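PDB 4E3E: MaoC domain protein dehydratase from Chloroflexus aurantiacus, which catalyses the reversible dehydration of (2R,3S)-beta-methylmalyl-CoA to mesaconyl-CoA (2-methylfumaryl-CoA), a step of the glyoxylate assimilation cycle. Local coordinates for residues 39-44 with 256-262; 67-71 with 223-227; 112-116 with 157-163; 287-293 with 314-320. Where two conformers were deposited one is given. Residue numbers count along the deposited sequence, not the author numbering.

Interaction 1. Residues 39-44 with 256-262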
loop_
_atom_site.group_PDB
_atom_site.type_symbol
_atom_site.label_atom_id
_atom_site.label_comp_id
_atom_site.label_asym_id
_atom_site.label_seq_id
_atom_site.Cartn_x
_atom_site.Cartn_y
_atom_site.Cartn_z
ATOM N N LEU A 39 -1.998 -2.371 6.594
ATOM C CA LEU A 39 -2.038 -1.176 7.417
ATOM C C LEU A 39 -2.358 -1.522 8.880
ATOM O O LEU A 39 -1.903 -0.825 9.798
ATOM C CB LEU A 39 -3.043 -0.176 6.836
ATOM C CG LEU A 39 -2.618 0.520 5.535
ATOM C CD1 LEU A 39 -3.883 1.086 4.883
ATOM C CD2 LEU A 39 -1.610 1.626 5.869
ATOM N N TYR A 40 -3.121 -2.603 9.104
ATOM C CA TYR A 40 -3.466 -2.953 10.493
ATOM C C TYR A 40 -2.957 -4.312 10.966
ATOM O O TYR A 40 -2.891 -4.557 12.168
ATOM C CB TYR A 40 -4.971 -2.796 10.760
ATOM C CG TYR A 40 -5.477 -1.415 10.397
ATOM C CD1 TYR A 40 -5.279 -0.333 11.257
ATOM C CD2 TYR A 40 -6.109 -1.181 9.174
ATOM C CE1 TYR A 40 -5.725 0.935 10.930
ATOM C CE2 TYR A 40 -6.554 0.094 8.829
ATOM C CZ TYR A 40 -6.363 1.145 9.715
ATOM O OH TYR A 40 -6.791 2.414 9.388
ATOM N N GLY A 41 -2.600 -5.190 10.032
ATOM C CA GLY A 41 -2.100 -6.515 10.391
ATOM C C GLY A 41 -3.163 -7.438 10.974
ATOM O O GLY A 41 -2.836 -8.349 11.722
ATOM N N SER A 42 -4.436 -7.231 10.630
ATOM C CA SER A 42 -5.480 -8.039 11.235
ATOM C C SER A 42 -5.307 -9.519 10.854
ATOM O O SER A 42 -5.124 -9.856 9.680
ATOM C CB SER A 42 -6.874 -7.537 10.859
ATOM O OG SER A 42 -7.835 -8.567 11.024
ATOM N N ARG A 43 -5.344 -10.392 11.856
ATOM C CA ARG A 43 -5.166 -11.829 11.611
ATOM C C ARG A 43 -6.451 -12.652 11.684
ATOM O O ARG A 43 -6.387 -13.875 11.620
ATOM C CB ARG A 43 -4.117 -12.418 12.555
ATOM C CG ARG A 43 -2.694 -12.013 12.210
ATOM C CD ARG A 43 -1.719 -12.872 12.989
ATOM N NE ARG A 43 -1.589 -12.369 14.352
ATOM C CZ ARG A 43 -1.383 -13.132 15.422
ATOM N NH1 ARG A 43 -1.293 -14.450 15.293
ATOM N NH2 ARG A 43 -1.278 -12.571 16.621
ATOM N N PHE A 44 -7.611 -11.997 11.812
ATOM C CA PHE A 44 -8.884 -12.730 11.899
ATOM C C PHE A 44 -9.087 -13.606 10.682
ATOM O O PHE A 44 -8.956 -13.146 9.542
ATOM C CB PHE A 44 -10.066 -11.780 12.133
ATOM C CG PHE A 44 -10.056 -11.184 13.511
ATOM C CD1 PHE A 44 -10.559 -11.908 14.593
ATOM C CD2 PHE A 44 -9.452 -9.947 13.748
ATOM C CE1 PHE A 44 -10.508 -11.387 15.882
ATOM C CE2 PHE A 44 -9.401 -9.417 15.033
ATOM C CZ PHE A 44 -9.929 -10.138 16.106
ATOM N N LEU A 256 -6.778 -0.401 14.550
ATOM C CA LEU A 256 -5.641 -0.947 15.245
ATOM C C LEU A 256 -6.059 -1.762 16.488
ATOM O O LEU A 256 -5.566 -2.879 16.698
ATOM C CB LEU A 256 -4.668 0.189 15.665
ATOM C CG LEU A 256 -3.834 0.846 14.534
ATOM C CD1 LEU A 256 -3.154 2.117 15.022
ATOM C CD2 LEU A 256 -2.782 -0.109 13.965
ATOM N N ALA A 257 -6.953 -1.194 17.307
ATOM C CA ALA A 257 -7.435 -1.864 18.515
ATOM C C ALA A 257 -8.053 -3.208 18.171
ATOM O O ALA A 257 -7.788 -4.219 18.845
ATOM C CB ALA A 257 -8.430 -0.984 19.271
ATOM N N ARG A 258 -8.870 -3.234 17.119
ATOM C CA ARG A 258 -9.486 -4.475 16.695
ATOM C C ARG A 258 -8.407 -5.491 16.297
ATOM O O ARG A 258 -8.466 -6.667 16.704
ATOM C CB ARG A 258 -10.480 -4.212 15.557
ATOM C CG ARG A 258 -10.988 -5.446 14.799
ATOM C CD ARG A 258 -11.848 -6.433 15.595
ATOM N NE ARG A 258 -12.424 -7.411 14.652
ATOM C CZ ARG A 258 -12.938 -8.593 14.973
ATOM N NH1 ARG A 258 -12.995 -9.003 16.251
ATOM N NH2 ARG A 258 -13.416 -9.371 14.005
ATOM N N SER A 259 -7.417 -5.039 15.517
ATOM C CA SER A 259 -6.328 -5.914 15.115
ATOM C C SER A 259 -5.593 -6.477 16.341
ATOM O O SER A 259 -5.422 -7.685 16.453
ATOM C CB SER A 259 -5.359 -5.183 14.197
ATOM O OG SER A 259 -4.360 -6.090 13.789
ATOM N N LEU A 260 -5.191 -5.605 17.265
ATOM C CA LEU A 260 -4.534 -6.029 18.498
ATOM C C LEU A 260 -5.378 -6.994 19.334
ATOM O O LEU A 260 -4.842 -7.908 19.981
ATOM C CB LEU A 260 -4.230 -4.804 19.360
ATOM C CG LEU A 260 -3.221 -3.786 18.843
ATOM C CD1 LEU A 260 -3.232 -2.554 19.733
ATOM C CD2 LEU A 260 -1.823 -4.388 18.741
ATOM N N SER A 261 -6.696 -6.783 19.336
ATOM C CA SER A 261 -7.619 -7.648 20.075
ATOM C C SER A 261 -7.559 -9.125 19.639
ATOM O O SER A 261 -7.989 -10.002 20.404
ATOM C CB SER A 261 -9.063 -7.130 19.996
ATOM O OG SER A 261 -9.714 -7.607 18.821
ATOM N N PHE A 262 -7.026 -9.398 18.436
ATOM C CA PHE A 262 -6.815 -10.794 17.981
ATOM C C PHE A 262 -6.085 -11.618 19.045
ATOM O O PHE A 262 -6.362 -12.804 19.217
ATOM C CB PHE A 262 -6.034 -10.885 16.663
ATOM C CG PHE A 262 -5.895 -12.322 16.133
ATOM C CD1 PHE A 262 -6.904 -12.906 15.374
ATOM C CD2 PHE A 262 -4.766 -13.083 16.427
ATOM C CE1 PHE A 262 -6.792 -14.208 14.908
ATOM C CE2 PHE A 262 -4.639 -14.389 15.970
ATOM C CZ PHE A 262 -5.654 -14.955 15.203
HETATM O O HOH W 1 -4.423 -9.110 14.361
#
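Aromatic rings and guanidinium groups do most of the work where the loop leaving helix 30-40 crosses helix 250-265. The Phe44 ring is sandwiched: the guanidinium of Arg258 lies flat on one face, with Arg258 CZ 3.6 Å from the ring centroid in a cation-pi stack, while the edge of Phe262 meets the opposite face in a T-shaped pair, centroids 5.2 Å apart and planes at 83°. Phe262 in turn offers its own face to Arg43, whose CB sits 3.7 Å from the ring centroid in a CH-pi contact. The polar links lie closer to the helix end. Ser259 OG donates to Tyr40 O at 2.7 Å, tying down a carbonyl of the last turn just before Gly41 breaks the helix with positive phi. One water then bridges the backbones, accepting from Arg43 N (3.0 Å) and donating to Ser259 O (2.7 Å). Apolar contact is added by Tyr40 CD1 against Leu256 CD2, 3.7 Å apart. Arg258 also bonds Ala268 O, and Tyr40 OH reaches His252 and Tyr225. Helix 250-265 is thus held between this loop and the sheet, where Leu256 packs on Val211 of strand 204-212 and on Ile289 of strand 288-300.

Interaction 2. Residues 67-71 with 223-227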
loop_
_atom_site.group_PDB
_atom_site.type_symbol
_atom_site.label_atom_id
_atom_site.label_comp_id
_atom_site.label_asym_id
_atom_site.label_seq_id
_atom_site.Cartn_x
_atom_site.Cartn_y
_atom_site.Cartn_z
ATOM N N LEU A 67 -13.399 -2.053 7.623
ATOM C CA LEU A 67 -13.092 -1.483 6.301
ATOM C C LEU A 67 -14.382 -0.922 5.667
ATOM O O LEU A 67 -14.383 0.214 5.159
ATOM C CB LEU A 67 -12.397 -2.498 5.379
ATOM C CG LEU A 67 -12.039 -2.073 3.940
ATOM C CD1 LEU A 67 -11.257 -0.750 3.895
ATOM C CD2 LEU A 67 -11.269 -3.200 3.234
ATOM N N VAL A 68 -15.466 -1.708 5.717
ATOM C CA VAL A 68 -16.796 -1.225 5.331
ATOM C C VAL A 68 -17.161 0.066 6.091
ATOM O O VAL A 68 -17.590 1.066 5.486
ATOM C CB VAL A 68 -17.896 -2.284 5.566
ATOM C CG1 VAL A 68 -19.288 -1.679 5.339
ATOM C CG2 VAL A 68 -17.697 -3.494 4.649
ATOM N N PHE A 69 -16.996 0.043 7.408
ATOM C CA PHE A 69 -17.303 1.220 8.223
ATOM C C PHE A 69 -16.544 2.491 7.798
ATOM O O PHE A 69 -17.180 3.539 7.578
ATOM C CB PHE A 69 -17.133 0.910 9.706
ATOM C CG PHE A 69 -17.347 2.091 10.600
ATOM C CD1 PHE A 69 -18.630 2.440 11.026
ATOM C CD2 PHE A 69 -16.273 2.857 11.007
ATOM C CE1 PHE A 69 -18.826 3.531 11.855
ATOM C CE2 PHE A 69 -16.466 3.954 11.839
ATOM C CZ PHE A 69 -17.746 4.294 12.256
ATOM N N HIS A 70 -15.213 2.406 7.678
ATOM C CA HIS A 70 -14.396 3.573 7.309
ATOM C C HIS A 70 -14.698 4.129 5.938
ATOM O O HIS A 70 -14.651 5.329 5.715
ATOM C CB HIS A 70 -12.909 3.262 7.429
ATOM C CG HIS A 70 -12.494 2.830 8.811
ATOM N ND1 HIS A 70 -12.962 3.435 9.924
ATOM C CD2 HIS A 70 -11.643 1.815 9.239
ATOM C CE1 HIS A 70 -12.429 2.844 11.013
ATOM N NE2 HIS A 70 -11.622 1.854 10.594
ATOM N N ILE A 71 -15.035 3.253 5.006
ATOM C CA ILE A 71 -15.429 3.698 3.676
ATOM C C ILE A 71 -16.773 4.449 3.690
ATOM O O ILE A 71 -16.869 5.542 3.120
ATOM C CB ILE A 71 -15.390 2.538 2.662
ATOM C CG1 ILE A 71 -13.912 2.175 2.390
ATOM C CG2 ILE A 71 -16.100 2.927 1.357
ATOM C CD1 ILE A 71 -13.714 0.903 1.612
ATOM N N ARG A 223 -6.671 8.008 3.021
ATOM C CA ARG A 223 -6.878 8.129 1.560
ATOM C C ARG A 223 -7.596 6.926 0.978
ATOM O O ARG A 223 -8.400 7.064 0.030
ATOM C CB ARG A 223 -5.553 8.368 0.824
ATOM C CG ARG A 223 -5.044 9.804 0.951
ATOM C CD ARG A 223 -3.588 9.921 0.527
ATOM N NE ARG A 223 -3.236 11.306 0.266
ATOM C CZ ARG A 223 -2.023 11.834 0.408
ATOM N NH1 ARG A 223 -0.997 11.091 0.825
ATOM N NH2 ARG A 223 -1.841 13.123 0.132
ATOM N N LEU A 224 -7.320 5.746 1.531
ATOM C CA LEU A 224 -8.010 4.526 1.081
ATOM C C LEU A 224 -9.516 4.707 1.299
ATOM O O LEU A 224 -10.339 4.256 0.486
ATOM C CB LEU A 224 -7.492 3.288 1.829
ATOM C CG LEU A 224 -8.141 1.942 1.463
ATOM C CD1 LEU A 224 -7.782 1.536 0.036
ATOM C CD2 LEU A 224 -7.741 0.846 2.441
ATOM N N TYR A 225 -9.856 5.393 2.395
ATOM C CA TYR A 225 -11.246 5.663 2.761
ATOM C C TYR A 225 -11.819 6.858 1.994
ATOM O O TYR A 225 -13.025 7.144 2.107
ATOM C CB TYR A 225 -11.381 5.892 4.286
ATOM C CG TYR A 225 -10.704 4.807 5.116
ATOM C CD1 TYR A 225 -10.734 3.451 4.706
ATOM C CD2 TYR A 225 -10.048 5.128 6.294
ATOM C CE1 TYR A 225 -10.096 2.463 5.448
ATOM C CE2 TYR A 225 -9.417 4.151 7.059
ATOM C CZ TYR A 225 -9.439 2.835 6.631
ATOM O OH TYR A 225 -8.815 1.895 7.382
ATOM N N GLN A 226 -10.967 7.539 1.213
ATOM C CA GLN A 226 -11.352 8.781 0.505
ATOM C C GLN A 226 -11.981 9.774 1.521
ATOM O O GLN A 226 -12.990 10.445 1.276
ATOM C CB GLN A 226 -12.224 8.449 -0.715
ATOM C CG GLN A 226 -11.412 7.776 -1.839
ATOM C CD GLN A 226 -12.314 7.081 -2.835
ATOM O OE1 GLN A 226 -13.204 6.341 -2.437
ATOM N NE2 GLN A 226 -12.113 7.342 -4.137
ATOM N N ASN A 227 -11.355 9.806 2.691
ATOM C CA ASN A 227 -11.729 10.676 3.803
ATOM C C ASN A 227 -10.825 11.894 3.668
ATOM O O ASN A 227 -9.609 11.763 3.610
ATOM C CB ASN A 227 -11.521 9.917 5.134
ATOM C CG ASN A 227 -11.660 10.799 6.392
ATOM O OD1 ASN A 227 -11.445 12.005 6.366
ATOM N ND2 ASN A 227 -12.018 10.168 7.512
HETATM O O HOH W 2 -13.151 7.169 7.031
#
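Leu67 opens the contact from helix 65-80. Its CA-CB bond points sideways, but with chi1 in t and chi2 in p the side chain reaches across, setting CD1 3.8 Å from Tyr225 CE1, at the edge of that ring, and 4.1 Å from Leu224 CD2. One turn further along, His70 directs its CA-CB bond toward the 223-227 segment. Its CB stands over the face of Tyr225, 3.3 Å from the ring centroid and 3° off the normal, a close CH-pi contact; the two rings themselves meet obliquely, centroids 4.8 Å apart and planes at 41°. The backbone of His70 takes part as well: a water donates to His70 O (2.7 Å) and accepts from Asn227 ND2 (3.2 Å), the one polar bridge between the segments. Ile71 finishes the row, with CG1 4.1 Å from Tyr225 CD1. On the other segment, the chain turns through a Schellman motif, Gln226 taking positive phi just after Tyr225. No direct hydrogen bond crosses, and the polar groups of the two rings are engaged elsewhere: His70 NE2 with Ser255, His70 ND1 with Tyr249, Tyr225 OH with Tyr40. Apart from the water bridge, the direct contact is apolar and CH-pi, with Tyr225 wedged against the helix that follows Ile63 and Asp64, which probably bind substrate; the hydrogen bonds on the ring nitrogens and the tyrosine hydroxyl are consistent with a fixed orientation of both rings.

Interaction 3. Residues 112-116 with 157-163. With SO4 (sulfate ion), chain C.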
loop_
_atom_site.group_PDB
_atom_site.type_symbol
_atom_site.label_atom_id
_atom_site.label_comp_id
_atom_site.label_asym_id
_atom_site.label_seq_id
_atom_site.Cartn_x
_atom_site.Cartn_y
_atom_site.Cartn_z
ATOM N N ILE A 112 -30.885 14.338 11.836
ATOM C CA ILE A 112 -31.924 13.926 12.780
ATOM C C ILE A 112 -31.828 14.694 14.091
ATOM O O ILE A 112 -32.602 14.454 15.013
ATOM C CB ILE A 112 -31.877 12.404 13.071
ATOM C CG1 ILE A 112 -30.540 12.002 13.733
ATOM C CG2 ILE A 112 -32.176 11.608 11.804
ATOM C CD1 ILE A 112 -30.543 10.614 14.357
ATOM N N GLY A 113 -30.869 15.612 14.176
ATOM C CA GLY A 113 -30.704 16.410 15.379
ATOM C C GLY A 113 -29.795 17.602 15.190
ATOM O O GLY A 113 -28.829 17.535 14.428
ATOM N N LEU A 114 -30.123 18.691 15.885
ATOM C CA LEU A 114 -29.311 19.901 15.921
ATOM C C LEU A 114 -29.366 20.530 17.307
ATOM O O LEU A 114 -30.436 20.595 17.921
ATOM C CB LEU A 114 -29.812 20.931 14.896
ATOM C CG LEU A 114 -29.694 20.670 13.391
ATOM C CD1 LEU A 114 -30.420 21.750 12.590
ATOM C CD2 LEU A 114 -28.229 20.571 12.985
ATOM N N ARG A 115 -28.218 20.989 17.798
ATOM C CA ARG A 115 -28.164 21.783 19.023
ATOM C C ARG A 115 -26.967 22.729 19.014
ATOM O O ARG A 115 -25.815 22.293 19.130
ATOM C CB ARG A 115 -28.138 20.915 20.298
ATOM C CG ARG A 115 -28.173 21.756 21.582
ATOM C CD ARG A 115 -27.979 20.944 22.858
ATOM N NE ARG A 115 -26.621 20.412 23.003
ATOM C CZ ARG A 115 -25.634 21.004 23.680
ATOM N NH1 ARG A 115 -25.828 22.172 24.286
ATOM N NH2 ARG A 115 -24.441 20.420 23.752
ATOM N N GLN A 116 -27.250 24.024 18.885
ATOM C CA GLN A 116 -26.208 25.036 18.957
ATOM C C GLN A 116 -25.592 24.993 20.345
ATOM O O GLN A 116 -26.309 24.874 21.329
ATOM C CB GLN A 116 -26.767 26.431 18.666
ATOM C CG GLN A 116 -25.724 27.526 18.823
ATOM C CD GLN A 116 -26.153 28.836 18.206
ATOM O OE1 GLN A 116 -26.284 28.948 16.984
ATOM N NE2 GLN A 116 -26.369 29.839 19.046
ATOM N N ALA A 157 -29.661 30.534 15.883
ATOM C CA ALA A 157 -29.636 29.137 16.301
ATOM C C ALA A 157 -30.843 28.407 15.709
ATOM O O ALA A 157 -31.925 28.992 15.606
ATOM C CB ALA A 157 -29.659 29.052 17.818
ATOM N N PRO A 158 -30.666 27.132 15.298
ATOM C CA PRO A 158 -31.839 26.336 14.947
ATOM C C PRO A 158 -32.569 25.936 16.224
ATOM O O PRO A 158 -31.994 26.022 17.317
ATOM C CB PRO A 158 -31.238 25.095 14.282
ATOM C CG PRO A 158 -29.900 24.948 14.927
ATOM C CD PRO A 158 -29.419 26.350 15.209
ATOM N N GLU A 159 -33.822 25.516 16.097
ATOM C CA GLU A 159 -34.519 24.941 17.232
ATOM C C GLU A 159 -33.775 23.674 17.637
ATOM O O GLU A 159 -33.393 22.880 16.778
ATOM C CB GLU A 159 -35.956 24.609 16.866
ATOM C CG GLU A 159 -36.810 24.269 18.076
ATOM C CD GLU A 159 -38.170 23.737 17.694
ATOM O OE1 GLU A 159 -38.780 24.281 16.747
ATOM O OE2 GLU A 159 -38.630 22.776 18.350
ATOM N N THR A 160 -33.548 23.501 18.935
ATOM C CA THR A 160 -32.870 22.309 19.431
ATOM C C THR A 160 -33.742 21.070 19.251
ATOM O O THR A 160 -34.867 21.026 19.741
ATOM C CB THR A 160 -32.487 22.464 20.912
ATOM O OG1 THR A 160 -31.525 23.514 21.041
ATOM C CG2 THR A 160 -31.898 21.162 21.467
ATOM N N VAL A 161 -33.224 20.083 18.523
ATOM C CA VAL A 161 -33.844 18.764 18.441
ATOM C C VAL A 161 -32.754 17.723 18.642
ATOM O O VAL A 161 -31.815 17.635 17.852
ATOM C CB VAL A 161 -34.556 18.518 17.089
ATOM C CG1 VAL A 161 -35.060 17.075 16.999
ATOM C CG2 VAL A 161 -35.704 19.500 16.899
ATOM N N VAL A 162 -32.872 16.957 19.718
ATOM C CA VAL A 162 -31.899 15.917 20.047
ATOM C C VAL A 162 -32.606 14.566 20.008
ATOM O O VAL A 162 -33.580 14.364 20.734
ATOM C CB VAL A 162 -31.264 16.156 21.436
ATOM C CG1 VAL A 162 -30.262 15.054 21.776
ATOM C CG2 VAL A 162 -30.605 17.528 21.489
ATOM N N PRO A 163 -32.138 13.640 19.150
ATOM C CA PRO A 163 -32.864 12.380 19.038
ATOM C C PRO A 163 -32.591 11.469 20.236
ATOM O O PRO A 163 -31.578 11.642 20.924
ATOM C CB PRO A 163 -32.296 11.769 17.758
ATOM C CG PRO A 163 -30.893 12.289 17.692
ATOM C CD PRO A 163 -30.918 13.657 18.321
HETATM S S SO4 C . -22.552 22.726 26.164
HETATM O O1 SO4 C . -21.496 23.720 26.468
HETATM O O2 SO4 C . -23.400 22.497 27.351
HETATM O O3 SO4 C . -23.389 23.260 25.063
HETATM O O4 SO4 C . -21.921 21.438 25.776
#
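Just two direct hydrogen bonds join these segments, and both belong to one residue pair. Leu114 N donates to Val161 O (2.8 Å) and Val161 N to Leu114 O (2.9 Å), a single antiparallel bridge of the hydrogen-bonded kind. Leu114 O also receives a CA-H...O contact from Thr160 CA at 3.3 Å. The neighbouring residues of the strand look the other way: Ile112, Gly113 and Arg115 bond through their backbones to strand 122-132. Gly113 CA comes within 3.0 Å of Val161 O, and a CB here would collide with that oxygen and with Pro163 CD. Among the polar side chains, Gln116 OE1 takes a hydrogen bond from Lys150, and Arg115 turns outward to a sulfate, probably from the crystallisation liquor. Arg115 NH1 donates to sulfate O3 at 2.8 Å, while the bonds from Arg115 NH2 are weak; Lys118 holds the same ion. Proline rings fill in between, with Leu114 CD1 3.8 Å from Pro158 CB and Ile112 CD1 3.7 Å from Pro163 CG. Ile112 and Gly113 both face Tyr126, a classic beta bulge, so this is a bulged strand of the hotdog-family sheet with an extended loop pinned beside it through one bridge.

Interaction 4. Residues 287-293 with 314-320; sequences DTIYAWS and TVATKDR
Tyr290 (chi1 m) lays its ring over Arg320 CB, 3.9 Å from the ring centroid, in a CH-pi contact. The backbone beneath is an antiparallel beta hairpin of the hotdog-family sheet: strands 288-293 and 314-318 are extended, their axes 4.5 Å apart at closest and 152° between directions. In register, Tyr290 faces Thr317 and Trp292 faces Val315 as hydrogen-bonded pairs; Ile289-Lys318, Ala291-Ala316 and Ser293-Thr314 are non-hydrogen-bonded. Tyr290 N to Thr317 O and Thr317 N to Tyr290 O both measure 2.9 Å, Trp292 N to Val315 O 3.0 Å, Val315 N to Trp292 O 2.8 Å. Tyr290, Trp292, Val315 and Thr317 share one face, where Trp292 (chi1 p) sets its five-membered ring over Val315 CB, 3.9 Å from the centroid. The other face carries Ile289, Ala291 and Ala316, with Ile289 CG2 4.0 Å from Ala316 CB, and looks onto helix 250-265. Beyond the strand Asp319 adopts positive phi (55/47); its N donates to Thr288 O at 2.8 Å and its OD1 accepts from Thr288 N at 3.0 Å. Tyr290 OH bonds Asn234 of the second subunit. Lys318 (chi1 p, chi2 t, chi3 101°) reaches a salt bridge, NZ to Asp287 OD2 at 2.7 Å.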
loop_
_atom_site.group_PDB
_atom_site.type_symbol
_atom_site.label_atom_id
_atom_site.label_comp_id
_atom_site.label_asym_id
_atom_site.label_seq_id
_atom_site.Cartn_x
_atom_site.Cartn_y
_atom_site.Cartn_z
ATOM N N ASP A 287 2.988 7.947 18.435
ATOM C CA ASP A 287 2.328 7.305 19.557
ATOM C C ASP A 287 2.316 5.803 19.363
ATOM O O ASP A 287 2.067 5.305 18.252
ATOM C CB ASP A 287 0.891 7.810 19.705
ATOM C CG ASP A 287 0.819 9.259 20.207
ATOM O OD1 ASP A 287 1.811 9.776 20.765
ATOM O OD2 ASP A 287 -0.251 9.887 20.051
ATOM N N THR A 288 2.553 5.067 20.441
ATOM C CA THR A 288 2.388 3.597 20.388
ATOM C C THR A 288 1.055 3.164 21.001
ATOM O O THR A 288 0.786 3.440 22.169
ATOM C CB THR A 288 3.570 2.897 21.083
ATOM O OG1 THR A 288 4.785 3.371 20.493
ATOM C CG2 THR A 288 3.494 1.375 20.944
ATOM N N ILE A 289 0.232 2.469 20.211
ATOM C CA ILE A 289 -1.111 2.119 20.628
ATOM C C ILE A 289 -1.128 0.713 21.237
ATOM O O ILE A 289 -0.604 -0.246 20.635
ATOM C CB ILE A 289 -2.112 2.151 19.436
ATOM C CG1 ILE A 289 -2.169 3.554 18.783
ATOM C CG2 ILE A 289 -3.498 1.711 19.891
ATOM C CD1 ILE A 289 -2.328 4.727 19.770
ATOM N N TYR A 290 -1.732 0.608 22.424
ATOM C CA TYR A 290 -2.003 -0.666 23.089
ATOM C C TYR A 290 -3.500 -0.786 23.290
ATOM O O TYR A 290 -4.222 0.207 23.203
ATOM C CB TYR A 290 -1.375 -0.675 24.466
ATOM C CG TYR A 290 0.121 -0.640 24.492
ATOM C CD1 TYR A 290 0.817 0.578 24.462
ATOM C CD2 TYR A 290 0.851 -1.824 24.605
ATOM C CE1 TYR A 290 2.205 0.609 24.523
ATOM C CE2 TYR A 290 2.236 -1.807 24.669
ATOM C CZ TYR A 290 2.905 -0.594 24.622
ATOM O OH TYR A 290 4.269 -0.597 24.688
ATOM N N ALA A 291 -3.975 -1.989 23.585
ATOM C CA ALA A 291 -5.403 -2.194 23.776
ATOM C C ALA A 291 -5.680 -3.211 24.879
ATOM O O ALA A 291 -4.874 -4.121 25.130
ATOM C CB ALA A 291 -6.065 -2.626 22.465
ATOM N N TRP A 292 -6.808 -3.023 25.554
ATOM C CA TRP A 292 -7.376 -4.053 26.413
ATOM C C TRP A 292 -8.876 -4.094 26.262
ATOM O O TRP A 292 -9.502 -3.102 25.874
ATOM C CB TRP A 292 -6.943 -3.866 27.872
ATOM C CG TRP A 292 -7.491 -2.625 28.536
ATOM C CD1 TRP A 292 -6.916 -1.351 28.587
ATOM C CD2 TRP A 292 -8.749 -2.505 29.275
ATOM N NE1 TRP A 292 -7.715 -0.481 29.295
ATOM C CE2 TRP A 292 -8.831 -1.110 29.728
ATOM C CE3 TRP A 292 -9.784 -3.381 29.588
ATOM C CZ2 TRP A 292 -9.905 -0.642 30.465
ATOM C CZ3 TRP A 292 -10.863 -2.898 30.339
ATOM C CH2 TRP A 292 -10.921 -1.561 30.764
ATOM N N SER A 293 -9.469 -5.242 26.552
ATOM C CA SER A 293 -10.914 -5.404 26.393
ATOM C C SER A 293 -11.592 -5.942 27.638
ATOM O O SER A 293 -10.979 -6.656 28.435
ATOM C CB SER A 293 -11.249 -6.296 25.193
ATOM O OG SER A 293 -10.743 -5.707 24.002
ATOM N N THR A 314 -13.479 -2.335 24.006
ATOM C CA THR A 314 -12.029 -2.275 23.832
ATOM C C THR A 314 -11.567 -0.851 24.068
ATOM O O THR A 314 -12.096 0.098 23.483
ATOM C CB THR A 314 -11.587 -2.795 22.466
ATOM O OG1 THR A 314 -12.071 -4.150 22.298
ATOM C CG2 THR A 314 -10.070 -2.775 22.348
ATOM N N VAL A 315 -10.579 -0.710 24.933
ATOM C CA VAL A 315 -10.021 0.590 25.270
ATOM C C VAL A 315 -8.608 0.651 24.700
ATOM O O VAL A 315 -7.797 -0.238 24.972
ATOM C CB VAL A 315 -9.956 0.757 26.806
ATOM C CG1 VAL A 315 -9.305 2.078 27.180
ATOM C CG2 VAL A 315 -11.358 0.668 27.401
ATOM N N ALA A 316 -8.317 1.676 23.892
ATOM C CA ALA A 316 -6.957 1.866 23.377
ATOM C C ALA A 316 -6.249 2.950 24.178
ATOM O O ALA A 316 -6.848 3.973 24.545
ATOM C CB ALA A 316 -6.952 2.204 21.885
ATOM N N THR A 317 -4.983 2.733 24.428
ATOM C CA THR A 317 -4.176 3.683 25.153
ATOM C C THR A 317 -2.920 3.967 24.381
ATOM O O THR A 317 -2.534 3.211 23.546
ATOM C CB THR A 317 -3.790 3.168 26.537
ATOM O OG1 THR A 317 -3.100 1.942 26.423
ATOM C CG2 THR A 317 -4.981 2.932 27.348
ATOM N N LYS A 318 -2.278 5.072 24.682
ATOM C CA LYS A 318 -1.008 5.348 24.086
ATOM C C LYS A 318 0.096 5.204 25.090
ATOM O O LYS A 318 -0.015 5.658 26.191
ATOM C CB LYS A 318 -0.956 6.712 23.414
ATOM C CG LYS A 318 -1.281 7.888 24.288
ATOM C CD LYS A 318 -0.716 9.162 23.713
ATOM C CE LYS A 318 -1.801 9.932 23.025
ATOM N NZ LYS A 318 -1.328 11.096 22.270
ATOM N N ASP A 319 1.146 4.528 24.688
ATOM C CA ASP A 319 2.330 4.429 25.470
ATOM C C ASP A 319 2.014 3.907 26.849
ATOM O O ASP A 319 2.458 4.453 27.821
ATOM C CB ASP A 319 3.019 5.777 25.541
ATOM C CG ASP A 319 3.388 6.317 24.186
ATOM O OD1 ASP A 319 3.435 5.589 23.212
ATOM O OD2 ASP A 319 3.641 7.505 24.093
ATOM N N ARG A 320 1.228 2.853 26.908
ATOM C CA ARG A 320 0.615 2.293 28.126
ATOM C C ARG A 320 1.267 2.692 29.454
ATOM O O ARG A 320 2.460 2.430 29.676
ATOM C CB ARG A 320 0.488 0.764 28.030
ATOM C CG ARG A 320 1.699 -0.030 28.499
ATOM C CD ARG A 320 1.262 -1.426 28.902
ATOM N NE ARG A 320 -0.128 -1.426 29.355
ATOM C CZ ARG A 320 -0.798 -2.516 29.711
ATOM N NH1 ARG A 320 -0.203 -3.702 29.673
ATOM N NH2 ARG A 320 -2.063 -2.423 30.106
HETATM O O HOH W 3 4.042 9.317 22.281
HETATM O O HOH W 4 5.545 5.639 21.226
#

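In the fold
Interactions 1 and 2 meet directly: Tyr40 OH and Tyr225 OH lie 2.9 Å apart, a probable hydrogen bond, although the contact centres are about 16 Å apart. Interaction 4 packs against interaction 1, about 12 Å between centres, with Leu260 CD1 3.9 Å from Ala291 CB, so helix 250-265 links the hairpin to the 39-44 loop. Interactions 1 and 4 both touch the second subunit. Interaction 3 stands apart, about 37 Å from interaction 1 between centres, yet its strand belongs to the same sheet as interaction 4. Interactions 1 and 2 lie beside residues that probably bind substrate: Ser42 approaches Asp64, and Leu67 approaches Ile63, each to about 4 Å between side chains; in interaction 3 Arg115 comes only to about 7 Å from Leu88.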